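PDB 3O2P: cell division control protein 53 from Saccharomyces cerevisiae, which serves as the cullin scaffold of SCF E3 ubiquitin ligases, which mark target proteins for proteasomal degradation, this fragment being its C-terminal neddylation domain. Local coordinates for residues I22-C27 with Q53-K58; A26-I31 with N45-Q50. All coordinates share one frame; numbering follows the deposited sequence.

Both contacts lie on one side of helix 8-35 in the cullin neddylation domain, a small winged-helix domain, and their centres are about 7 Å apart. Interaction 1 sets the helix against the loop 53-58, and interaction 2, roughly one turn further on, sets it against helix 40-51, which leads into that loop. Ala26 and Cys27 belong to both ranges. The contacts meet where Leu24 CD2 lies 3.7 Å from Cys47 SG, and again where Ala57 O lies 3.7 Å from Ile48 CG1, so the packing is continuous. Helix 8-35 also carries Lys33, by similarity the residue joined to NEDD8; that link is absent here.

Interaction 1. Residues I22-C27 with Q53-K58; sequences IFLEAC and QRFNAK
Residues 22-27 are part of the long helix 8-35, and the irregular chain 53-58 passes beside it, with the CA atoms of Leu24 and Ala57 8.1 Å apart. This loop joins helix 40-51 to helix 59-71, the helix-turn-helix part of the winged-helix domain, and Lys58 is the N-cap residue of the second helix. Phe23 holds its CG anti to the backbone N (chi1 171°), which carries the ring out to the loop. There Arg54 bends at chi2 and chi3 and folds over one face of the ring: its CB makes a CH-pi contact there, 4.2 Å from the centroid of the Phe23 ring. The guanidinium crosses obliquely, its plane 56° from that of the ring, with Phe23 CE1 over its face. A long, flexible arginine suits this solvent-facing edge of the contact, since its CB and CG lie on the aromatic face while the residue as a whole remains exposed. Phe55 meets Phe23 tip to tip and obliquely, Phe23 CD2 lying 3.6 Å from Phe55 CE2. Deeper in, branched Leu24 meets the edge of the Phe55 ring and also touches Met61 and Ala65 of helix 59-71. Small Ala57 lets the loop come close at this buried point, where its CB lies 3.8 Å from Leu24 CD2.

Interaction 2. Residues A26-I31 with N45-Q50; sequences ACIVRI and NECIAQ
Ile31 makes the broadest contact between these two helix segments, sending its CG1-CD1 branch toward helix 40-51. With CG1 anti to the carbonyl carbon (chi1 -66°), the branch ends over the backbone of the other helix, Ile31 CD1 lying 3.6 Å from Cys47 N and 3.7 Å from Glu46 CG. Its CG1 meets the end of Gln50 tip to tip, 3.5 Å from Gln50 NE2. One turn back, the thiol of Cys27 heads toward Gln50 CB and passes side by side with that of Cys47, the two SG atoms 4.0 Å apart: van der Waals contact, too long for a disulfide. Both sulfurs stand anti to their own backbone N, and such short side chains suit the buried space where the CA atoms of Ile28 and Cys47 come within 6.1 Å. Ile28 adds its CG1, 3.8 Å from Cys47 SG.

At the margin of this apolar patch, Gln50 is held by its own helix. Its NE2 donates a nearly straight hydrogen bond (2.6 Å, 166°) to Glu46 OE2, one turn earlier, which accepts it through its anti lone pair. The acceptor lies close to the Gln50 amide plane, so the bond should restrain the amide's rotation and keep its position beside Ile31. Further out, Ser51 OG is hydrogen-bonded to Cys47 O, Leu43 touches both isoleucines, and Ala65, Ile66 and Leu69 of helix 59-71 cover Ile28. The short helix segments run at 120° to each other with their axes 9.7 Å apart, the oblique packing of the first two helices in the three-helix bundle of a winged-helix domain.

Interaction 1. Residues I22-C27 with Q53-K58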
ATOM      1  N   ILE B  22     -14.033  -9.809 -19.042  1.00 17.86           N
ATOM      2  CA  ILE B  22     -13.867 -11.247 -18.942  1.00 21.84           C
ATOM      3  C   ILE B  22     -13.037 -11.778 -20.111  1.00 24.80           C
ATOM      4  O   ILE B  22     -12.215 -12.675 -19.939  1.00 20.95           O
ATOM      5  CB  ILE B  22     -15.219 -11.970 -18.883  1.00 29.15           C
ATOM      6  CG1 ILE B  22     -15.784 -11.898 -17.460  1.00 28.46           C
ATOM      7  CG2 ILE B  22     -15.065 -13.424 -19.332  1.00 25.92           C
ATOM      8  CD1 ILE B  22     -17.252 -12.301 -17.364  1.00 28.46           C
ATOM      9  N   PHE B  23     -13.246 -11.228 -21.301  1.00 14.71           N
ATOM     10  CA  PHE B  23     -12.458 -11.677 -22.441  1.00 21.20           C
ATOM     11  C   PHE B  23     -10.991 -11.272 -22.290  1.00 24.81           C
ATOM     12  O   PHE B  23     -10.094 -12.086 -22.516  1.00 25.48           O
ATOM     13  CB  PHE B  23     -13.028 -11.160 -23.767  1.00 20.63           C
ATOM     14  CG  PHE B  23     -12.136 -11.429 -24.941  1.00 20.36           C
ATOM     15  CD1 PHE B  23     -12.193 -12.637 -25.615  1.00 28.34           C
ATOM     16  CD2 PHE B  23     -11.214 -10.481 -25.346  1.00 23.80           C
ATOM     17  CE1 PHE B  23     -11.349 -12.887 -26.694  1.00 35.08           C
ATOM     18  CE2 PHE B  23     -10.366 -10.721 -26.415  1.00 32.09           C
ATOM     19  CZ  PHE B  23     -10.430 -11.926 -27.091  1.00 28.83           C
ATOM     20  N   LEU B  24     -10.747 -10.023 -21.895  1.00 16.70           N
ATOM     21  CA  LEU B  24      -9.384  -9.516 -21.802  1.00 21.02           C
ATOM     22  C   LEU B  24      -8.612 -10.175 -20.668  1.00 22.51           C
ATOM     23  O   LEU B  24      -7.401 -10.354 -20.762  1.00 18.72           O
ATOM     24  CB  LEU B  24      -9.362  -7.999 -21.619  1.00 18.08           C
ATOM     25  CG  LEU B  24      -9.845  -7.153 -22.789  1.00 22.59           C
ATOM     26  CD1 LEU B  24     -10.037  -5.696 -22.364  1.00 17.33           C
ATOM     27  CD2 LEU B  24      -8.875  -7.277 -23.953  1.00 19.17           C
ATOM     28  N   GLU B  25      -9.311 -10.524 -19.591  1.00 18.24           N
ATOM     29  CA  GLU B  25      -8.659 -11.224 -18.494  1.00 17.72           C
ATOM     30  C   GLU B  25      -8.124 -12.582 -18.925  1.00 17.12           C
ATOM     31  O   GLU B  25      -7.005 -12.943 -18.563  1.00 23.51           O
ATOM     32  CB  GLU B  25      -9.582 -11.360 -17.277  1.00 10.35           C
ATOM     33  CG  GLU B  25      -9.710 -10.059 -16.485  1.00 17.92           C
ATOM     34  CD  GLU B  25     -10.563 -10.221 -15.234  1.00 22.39           C
ATOM     35  OE1 GLU B  25     -10.464 -11.280 -14.573  1.00 26.33           O
ATOM     36  OE2 GLU B  25     -11.335  -9.288 -14.923  1.00 31.63           O
ATOM     37  N   ALA B  26      -8.916 -13.335 -19.686  1.00 17.16           N
ATOM     38  CA  ALA B  26      -8.462 -14.649 -20.163  1.00 16.62           C
ATOM     39  C   ALA B  26      -7.344 -14.487 -21.187  1.00 22.54           C
ATOM     40  O   ALA B  26      -6.387 -15.264 -21.207  1.00 20.65           O
ATOM     41  CB  ALA B  26      -9.597 -15.423 -20.759  1.00 16.79           C
ATOM     42  N   CYS B  27      -7.465 -13.476 -22.043  1.00 19.01           N
ATOM     43  CA  CYS B  27      -6.406 -13.200 -23.003  1.00 21.19           C
ATOM     44  C   CYS B  27      -5.079 -12.946 -22.275  1.00 25.36           C
ATOM     45  O   CYS B  27      -4.057 -13.530 -22.608  1.00 27.05           O
ATOM     46  CB  CYS B  27      -6.779 -12.001 -23.872  1.00 28.32           C
ATOM     47  SG  CYS B  27      -5.597 -11.647 -25.179  1.00 42.39           S
ATOM     48  N   GLN B  53      -9.088  -9.689 -33.030  1.00 60.64           N
ATOM     49  CA  GLN B  53     -10.004 -10.599 -33.705  1.00 63.92           C
ATOM     50  C   GLN B  53     -11.437 -10.360 -33.238  1.00 59.07           C
ATOM     51  O   GLN B  53     -12.376 -10.381 -34.036  1.00 62.28           O
ATOM     52  CB  GLN B  53      -9.622 -12.049 -33.406  1.00 75.85           C
ATOM     53  CG  GLN B  53     -10.519 -12.694 -32.358  1.00 83.73           C
ATOM     54  CD  GLN B  53      -9.919 -13.928 -31.729  1.00 89.95           C
ATOM     55  OE1 GLN B  53      -9.338 -14.769 -32.412  1.00 94.42           O
ATOM     56  NE2 GLN B  53     -10.068 -14.050 -30.417  1.00 90.94           N
ATOM     57  N   ARG B  54     -11.587 -10.132 -31.935  1.00 52.55           N
ATOM     58  CA  ARG B  54     -12.886 -10.059 -31.274  1.00 42.30           C
ATOM     59  C   ARG B  54     -13.425  -8.631 -31.238  1.00 40.29           C
ATOM     60  O   ARG B  54     -14.545  -8.362 -31.674  1.00 40.14           O
ATOM     61  CB  ARG B  54     -12.760 -10.614 -29.849  1.00 37.35           C
ATOM     62  CG  ARG B  54     -14.071 -10.848 -29.130  1.00 43.33           C
ATOM     63  CD  ARG B  54     -14.780 -12.096 -29.630  1.00 49.04           C
ATOM     64  NE  ARG B  54     -14.122 -13.327 -29.196  1.00 59.27           N
ATOM     65  CZ  ARG B  54     -14.366 -13.938 -28.038  1.00 52.15           C
ATOM     66  NH1 ARG B  54     -15.248 -13.426 -27.188  1.00 46.68           N
ATOM     67  NH2 ARG B  54     -13.727 -15.063 -27.736  1.00 38.33           N
ATOM     68  N   PHE B  55     -12.627  -7.714 -30.707  1.00 40.85           N
ATOM     69  CA  PHE B  55     -13.026  -6.316 -30.661  1.00 39.30           C
ATOM     70  C   PHE B  55     -11.804  -5.423 -30.512  1.00 34.32           C
ATOM     71  O   PHE B  55     -10.682  -5.912 -30.371  1.00 35.95           O
ATOM     72  CB  PHE B  55     -14.025  -6.066 -29.528  1.00 33.67           C
ATOM     73  CG  PHE B  55     -13.405  -6.071 -28.165  1.00 37.67           C
ATOM     74  CD1 PHE B  55     -13.049  -4.879 -27.548  1.00 31.54           C
ATOM     75  CD2 PHE B  55     -13.168  -7.263 -27.500  1.00 40.04           C
ATOM     76  CE1 PHE B  55     -12.472  -4.876 -26.296  1.00 24.68           C
ATOM     77  CE2 PHE B  55     -12.586  -7.266 -26.238  1.00 39.98           C
ATOM     78  CZ  PHE B  55     -12.236  -6.072 -25.637  1.00 28.30           C
ATOM     79  N   ASN B  56     -12.022  -4.114 -30.555  1.00 32.68           N
ATOM     80  CA  ASN B  56     -10.933  -3.161 -30.413  1.00 40.10           C
ATOM     81  C   ASN B  56     -10.695  -2.765 -28.951  1.00 47.29           C
ATOM     82  O   ASN B  56     -11.331  -1.852 -28.422  1.00 48.16           O
ATOM     83  CB  ASN B  56     -11.169  -1.926 -31.277  1.00 39.51           C
ATOM     84  CG  ASN B  56     -10.026  -0.941 -31.187  1.00 55.88           C
ATOM     85  OD1 ASN B  56     -10.213   0.219 -30.811  1.00 62.47           O
ATOM     86  ND2 ASN B  56      -8.821  -1.409 -31.499  1.00 56.38           N
ATOM     87  N   ALA B  57      -9.771  -3.466 -28.308  1.00 40.92           N
ATOM     88  CA  ALA B  57      -9.480  -3.243 -26.903  1.00 32.11           C
ATOM     89  C   ALA B  57      -8.756  -1.919 -26.696  1.00 28.66           C
ATOM     90  O   ALA B  57      -7.729  -1.661 -27.323  1.00 29.61           O
ATOM     91  CB  ALA B  57      -8.648  -4.397 -26.352  1.00 24.33           C
ATOM     92  N   LYS B  58      -9.302  -1.080 -25.821  1.00 23.51           N
ATOM     93  CA  LYS B  58      -8.641   0.155 -25.431  1.00 23.63           C
ATOM     94  C   LYS B  58      -7.672  -0.126 -24.280  1.00 34.12           C
ATOM     95  O   LYS B  58      -7.901  -1.034 -23.474  1.00 33.21           O
ATOM     96  CB  LYS B  58      -9.670   1.197 -24.983  1.00 20.79           C
ATOM     97  CG  LYS B  58     -10.610   1.678 -26.080  1.00 20.68           C
ATOM     98  CD  LYS B  58      -9.874   2.415 -27.184  1.00 22.39           C
ATOM     99  CE  LYS B  58     -10.876   2.871 -28.248  1.00 29.43           C
ATOM    100  NZ  LYS B  58     -10.269   3.871 -29.176  1.00 27.56           N
TER

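Interaction 2. Residues A26-I31 with N45-Q50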
ATOM      1  N   ALA B  26      -8.916 -13.335 -19.686  1.00 17.16           N
ATOM      2  CA  ALA B  26      -8.462 -14.649 -20.163  1.00 16.62           C
ATOM      3  C   ALA B  26      -7.344 -14.487 -21.187  1.00 22.54           C
ATOM      4  O   ALA B  26      -6.387 -15.264 -21.207  1.00 20.65           O
ATOM      5  CB  ALA B  26      -9.597 -15.423 -20.759  1.00 16.79           C
ATOM      6  N   CYS B  27      -7.465 -13.476 -22.043  1.00 19.01           N
ATOM      7  CA  CYS B  27      -6.406 -13.200 -23.003  1.00 21.19           C
ATOM      8  C   CYS B  27      -5.079 -12.946 -22.275  1.00 25.36           C
ATOM      9  O   CYS B  27      -4.057 -13.530 -22.608  1.00 27.05           O
ATOM     10  CB  CYS B  27      -6.779 -12.001 -23.872  1.00 28.32           C
ATOM     11  SG  CYS B  27      -5.597 -11.647 -25.179  1.00 42.39           S
ATOM     12  N   ILE B  28      -5.108 -12.092 -21.258  1.00 22.88           N
ATOM     13  CA  ILE B  28      -3.897 -11.732 -20.536  1.00 18.69           C
ATOM     14  C   ILE B  28      -3.267 -12.949 -19.846  1.00 20.63           C
ATOM     15  O   ILE B  28      -2.046 -13.135 -19.886  1.00 15.99           O
ATOM     16  CB  ILE B  28      -4.178 -10.609 -19.517  1.00 19.14           C
ATOM     17  CG1 ILE B  28      -4.432  -9.285 -20.243  1.00 18.94           C
ATOM     18  CG2 ILE B  28      -3.027 -10.444 -18.547  1.00 12.55           C
ATOM     19  CD1 ILE B  28      -4.939  -8.202 -19.346  1.00 12.19           C
ATOM     20  N   VAL B  29      -4.103 -13.773 -19.217  1.00 20.39           N
ATOM     21  CA  VAL B  29      -3.620 -14.977 -18.528  1.00 25.36           C
ATOM     22  C   VAL B  29      -2.949 -15.950 -19.508  1.00 23.31           C
ATOM     23  O   VAL B  29      -1.929 -16.562 -19.188  1.00 24.54           O
ATOM     24  CB  VAL B  29      -4.757 -15.710 -17.802  1.00 19.41           C
ATOM     25  CG1 VAL B  29      -4.251 -17.025 -17.230  1.00 24.78           C
ATOM     26  CG2 VAL B  29      -5.323 -14.838 -16.698  1.00 29.00           C
ATOM     27  N   ARG B  30      -3.536 -16.077 -20.696  1.00 20.18           N
ATOM     28  CA  ARG B  30      -2.983 -16.881 -21.784  1.00 26.59           C
ATOM     29  C   ARG B  30      -1.571 -16.403 -22.145  1.00 27.78           C
ATOM     30  O   ARG B  30      -0.617 -17.182 -22.160  1.00 28.58           O
ATOM     31  CB  ARG B  30      -3.896 -16.769 -23.007  1.00 34.58           C
ATOM     32  CG  ARG B  30      -4.069 -18.048 -23.813  1.00 39.65           C
ATOM     33  CD  ARG B  30      -5.061 -17.844 -24.962  1.00 46.35           C
ATOM     34  NE  ARG B  30      -6.382 -17.443 -24.477  1.00 57.87           N
ATOM     35  CZ  ARG B  30      -7.096 -16.430 -24.964  1.00 58.91           C
ATOM     36  NH1 ARG B  30      -6.624 -15.694 -25.963  1.00 51.86           N
ATOM     37  NH2 ARG B  30      -8.287 -16.151 -24.447  1.00 64.59           N
ATOM     38  N   ILE B  31      -1.438 -15.116 -22.433  1.00 23.16           N
ATOM     39  CA  ILE B  31      -0.136 -14.550 -22.765  1.00 27.67           C
ATOM     40  C   ILE B  31       0.891 -14.786 -21.647  1.00 32.08           C
ATOM     41  O   ILE B  31       1.975 -15.326 -21.882  1.00 28.73           O
ATOM     42  CB  ILE B  31      -0.251 -13.040 -23.043  1.00 21.05           C
ATOM     43  CG1 ILE B  31      -1.090 -12.799 -24.306  1.00 25.72           C
ATOM     44  CG2 ILE B  31       1.124 -12.408 -23.154  1.00 21.93           C
ATOM     45  CD1 ILE B  31      -1.590 -11.358 -24.466  1.00 23.83           C
ATOM     46  N   ASN B  45       0.357  -4.209 -25.481  1.00 25.62           N
ATOM     47  CA  ASN B  45       0.388  -4.323 -26.934  1.00 26.00           C
ATOM     48  C   ASN B  45      -0.023  -5.704 -27.416  1.00 26.63           C
ATOM     49  O   ASN B  45      -0.828  -5.844 -28.326  1.00 32.99           O
ATOM     50  CB  ASN B  45       1.772  -3.949 -27.476  1.00 21.05           C
ATOM     51  CG  ASN B  45       1.982  -2.456 -27.490  1.00 28.78           C
ATOM     52  OD1 ASN B  45       1.013  -1.705 -27.443  1.00 30.53           O
ATOM     53  ND2 ASN B  45       3.239  -2.013 -27.542  1.00 31.13           N
ATOM     54  N   GLU B  46       0.527  -6.732 -26.794  1.00 29.94           N
ATOM     55  CA  GLU B  46       0.196  -8.088 -27.190  1.00 28.46           C
ATOM     56  C   GLU B  46      -1.288  -8.360 -26.963  1.00 29.77           C
ATOM     57  O   GLU B  46      -1.971  -8.912 -27.837  1.00 27.90           O
ATOM     58  CB  GLU B  46       1.077  -9.106 -26.449  1.00 23.69           C
ATOM     59  CG  GLU B  46       0.960 -10.529 -27.001  1.00 35.34           C
ATOM     60  CD  GLU B  46       1.236 -10.607 -28.504  1.00 47.83           C
ATOM     61  OE1 GLU B  46       2.003  -9.766 -29.030  1.00 53.54           O
ATOM     62  OE2 GLU B  46       0.690 -11.516 -29.159  1.00 50.69           O
ATOM     63  N   CYS B  47      -1.789  -7.976 -25.793  1.00 23.89           N
ATOM     64  CA  CYS B  47      -3.199  -8.221 -25.484  1.00 25.56           C
ATOM     65  C   CYS B  47      -4.148  -7.559 -26.495  1.00 22.76           C
ATOM     66  O   CYS B  47      -5.137  -8.158 -26.912  1.00 26.38           O
ATOM     67  CB  CYS B  47      -3.541  -7.748 -24.073  1.00 24.48           C
ATOM     68  SG  CYS B  47      -5.285  -7.928 -23.699  1.00 28.65           S
ATOM     69  N   ILE B  48      -3.839  -6.328 -26.893  1.00 25.49           N
ATOM     70  CA  ILE B  48      -4.641  -5.628 -27.902  1.00 28.12           C
ATOM     71  C   ILE B  48      -4.566  -6.336 -29.257  1.00 26.73           C
ATOM     72  O   ILE B  48      -5.580  -6.543 -29.906  1.00 29.26           O
ATOM     73  CB  ILE B  48      -4.197  -4.157 -28.079  1.00 32.73           C
ATOM     74  CG1 ILE B  48      -4.479  -3.352 -26.804  1.00 26.62           C
ATOM     75  CG2 ILE B  48      -4.892  -3.538 -29.289  1.00 26.69           C
ATOM     76  CD1 ILE B  48      -3.993  -1.901 -26.847  1.00 18.98           C
ATOM     77  N   ALA B  49      -3.363  -6.718 -29.672  1.00 33.81           N
ATOM     78  CA  ALA B  49      -3.186  -7.429 -30.940  1.00 33.51           C
ATOM     79  C   ALA B  49      -3.933  -8.766 -30.988  1.00 28.15           C
ATOM     80  O   ALA B  49      -4.483  -9.132 -32.022  1.00 36.39           O
ATOM     81  CB  ALA B  49      -1.699  -7.641 -31.243  1.00 24.75           C
ATOM     82  N   GLN B  50      -3.947  -9.497 -29.878  1.00 29.96           N
ATOM     83  CA  GLN B  50      -4.603 -10.807 -29.841  1.00 36.71           C
ATOM     84  C   GLN B  50      -6.106 -10.676 -29.641  1.00 34.18           C
ATOM     85  O   GLN B  50      -6.855 -11.615 -29.907  1.00 42.75           O
ATOM     86  CB  GLN B  50      -3.993 -11.714 -28.761  1.00 32.93           C
ATOM     87  CG  GLN B  50      -2.569 -12.153 -29.057  1.00 39.85           C
ATOM     88  CD  GLN B  50      -2.087 -13.253 -28.126  1.00 47.36           C
ATOM     89  OE1 GLN B  50      -2.870 -14.098 -27.699  1.00 48.54           O
ATOM     90  NE2 GLN B  50      -0.791 -13.246 -27.808  1.00 38.41           N
TER